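Local coordinates for NolR (Sinorhizobium fredii, PDB 4OMZ), which probably binds DNA as a dimeric ArsR-type helix-turn-helix transcription factor, regulating nodulation and symbiosis genes in rhizobia, at residues Phe22-Met26 / Ser89-Leu94. Residues are numbered along the deposited sequence.
Sequences FLSAM and SVMKIL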
loop_
_atom_site.group_PDB
_atom_site.type_symbol
_atom_site.label_atom_id
_atom_site.label_comp_id
_atom_site.label_asym_id
_atom_site.label_seq_id
_atom_site.Cartn_x
_atom_site.Cartn_y
_atom_site.Cartn_z
ATOM N N PHE A 22 -4.191 6.465 -1.586
ATOM C CA PHE A 22 -4.965 5.311 -1.132
ATOM C C PHE A 22 -4.088 4.248 -0.437
ATOM O O PHE A 22 -4.357 3.825 0.711
ATOM C CB PHE A 22 -5.693 4.715 -2.331
ATOM C CG PHE A 22 -6.147 3.303 -2.140
ATOM C CD1 PHE A 22 -7.104 2.980 -1.194
ATOM C CD2 PHE A 22 -5.616 2.290 -2.926
ATOM C CE1 PHE A 22 -7.523 1.671 -1.035
ATOM C CE2 PHE A 22 -6.031 0.979 -2.772
ATOM C CZ PHE A 22 -6.985 0.669 -1.825
ATOM N N LEU A 23 -3.024 3.832 -1.122
ATOM C CA LEU A 23 -2.126 2.816 -0.576
ATOM C C LEU A 23 -1.512 3.289 0.732
ATOM O O LEU A 23 -1.287 2.503 1.650
ATOM C CB LEU A 23 -1.007 2.482 -1.555
ATOM C CG LEU A 23 -1.376 1.693 -2.800
ATOM C CD1 LEU A 23 -0.133 1.470 -3.640
ATOM C CD2 LEU A 23 -2.010 0.386 -2.383
ATOM N N SER A 24 -1.249 4.589 0.803
ATOM C CA SER A 24 -0.686 5.189 2.000
ATOM C C SER A 24 -1.667 5.031 3.140
ATOM O O SER A 24 -1.263 4.783 4.276
ATOM C CB SER A 24 -0.367 6.665 1.778
ATOM O OG SER A 24 0.773 6.806 0.949
ATOM N N ALA A 25 -2.957 5.185 2.840
ATOM C CA ALA A 25 -3.974 4.935 3.858
ATOM C C ALA A 25 -3.915 3.489 4.323
ATOM O O ALA A 25 -4.156 3.201 5.495
ATOM C CB ALA A 25 -5.356 5.258 3.345
ATOM N N MET A 26 -3.607 2.570 3.413
ATOM C CA MET A 26 -3.548 1.167 3.832
ATOM C C MET A 26 -2.178 0.685 4.327
ATOM O O MET A 26 -2.103 -0.312 5.042
ATOM C CB MET A 26 -3.999 0.256 2.695
ATOM C CG MET A 26 -5.470 0.369 2.376
ATOM S SD MET A 26 -5.991 -0.933 1.257
ATOM C CE MET A 26 -6.002 -2.341 2.375
ATOM N N SER A 89 -12.158 -1.047 -3.052
ATOM C CA SER A 89 -10.708 -0.867 -3.116
ATOM C C SER A 89 -9.977 -1.650 -2.024
ATOM O O SER A 89 -9.053 -2.433 -2.304
ATOM C CB SER A 89 -10.357 0.614 -2.991
ATOM O OG SER A 89 -10.871 1.356 -4.077
ATOM N N VAL A 90 -10.397 -1.426 -0.780
ATOM C CA VAL A 90 -9.800 -2.103 0.363
ATOM C C VAL A 90 -9.919 -3.606 0.181
ATOM O O VAL A 90 -8.964 -4.342 0.411
ATOM C CB VAL A 90 -10.463 -1.685 1.702
ATOM C CG1 VAL A 90 -10.007 -2.598 2.832
ATOM C CG2 VAL A 90 -10.125 -0.242 2.029
ATOM N N MET A 91 -11.079 -4.063 -0.270
ATOM C CA MET A 91 -11.275 -5.490 -0.453
ATOM C C MET A 91 -10.369 -6.062 -1.538
ATOM O O MET A 91 -9.870 -7.179 -1.401
ATOM C CB MET A 91 -12.742 -5.793 -0.761
ATOM C CG MET A 91 -13.572 -5.955 0.499
ATOM S SD MET A 91 -15.342 -5.788 0.240
ATOM C CE MET A 91 -15.766 -4.844 1.699
ATOM N N LYS A 92 -10.137 -5.303 -2.602
ATOM C CA LYS A 92 -9.246 -5.779 -3.654
ATOM C C LYS A 92 -7.807 -5.868 -3.156
ATOM O O LYS A 92 -7.098 -6.837 -3.451
ATOM C CB LYS A 92 -9.332 -4.886 -4.888
ATOM C CG LYS A 92 -10.537 -5.202 -5.762
ATOM C CD LYS A 92 -10.845 -4.089 -6.747
ATOM C CE LYS A 92 -11.927 -4.520 -7.712
ATOM N NZ LYS A 92 -11.350 -4.995 -8.994
ATOM N N ILE A 93 -7.372 -4.871 -2.389
ATOM C CA ILE A 93 -6.007 -4.911 -1.868
ATOM C C ILE A 93 -5.850 -6.047 -0.856
ATOM O O ILE A 93 -4.858 -6.771 -0.890
ATOM C CB ILE A 93 -5.593 -3.576 -1.231
ATOM C CG1 ILE A 93 -5.562 -2.482 -2.302
ATOM C CG2 ILE A 93 -4.223 -3.696 -0.583
ATOM C CD1 ILE A 93 -4.650 -2.794 -3.462
ATOM N N LEU A 94 -6.836 -6.217 0.023
ATOM C CA LEU A 94 -6.810 -7.317 0.985
ATOM C C LEU A 94 -6.801 -8.650 0.253
ATOM O O LEU A 94 -6.206 -9.607 0.725
ATOM C CB LEU A 94 -8.001 -7.263 1.952
ATOM C CG LEU A 94 -8.075 -6.203 3.058
ATOM C CD1 LEU A 94 -9.273 -6.479 3.956
ATOM C CD2 LEU A 94 -6.811 -6.179 3.884
#
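Met26, Ile93 and Phe22 carry most of the surface buried where the last turn of helix 10-26 meets the start of helix 88-101. The axes of the two short segments come no closer than 11.3 Å and cross at -66°, a gap too wide for backbone contact, so long side chains must span it, and no hydrogen bond links the segments. Met26, one turn after Phe22, suits this task: its unbranched, flexible chain reaches across until Met26 SD lies 3.7 Å from Ile93 CB, while its terminal CE lies 4.0 Å from Val90 CG1 and 4.2 Å from Leu94 CD2. Phe22 fills the neighbouring space with a rigid ring. Phe22 CZ, the tip, stands 3.5 Å from Ile93 CG1, which meets the ring at its edge, and 3.6 Å from Ser89 CB; the small serine lets the aromatic tip come close to the helix backbone, with Phe22 CZ 4.1 Å from Val90 N. Ile93, pointing toward the other helix, offers a branched surface to both large residues, and Ile93 CD1 also meets Leu23 CD2 at 4.3 Å. Together the segments bury 279 Å², both sides summed, mostly through apolar side chains. Leu32 and Leu35 of helix 29-40 pack against Met26, and Leu35 also touches Val90, tying the seam to the body of the winged helix-turn-helix domain. Tyr101, Ala27 and Ala96 of the second subunit pack on Phe22, Leu23 and Ile93, so the first and last helices, separated in sequence by three helices and the β-hairpin 73-77/80-84, themselves form part of the dimer interface.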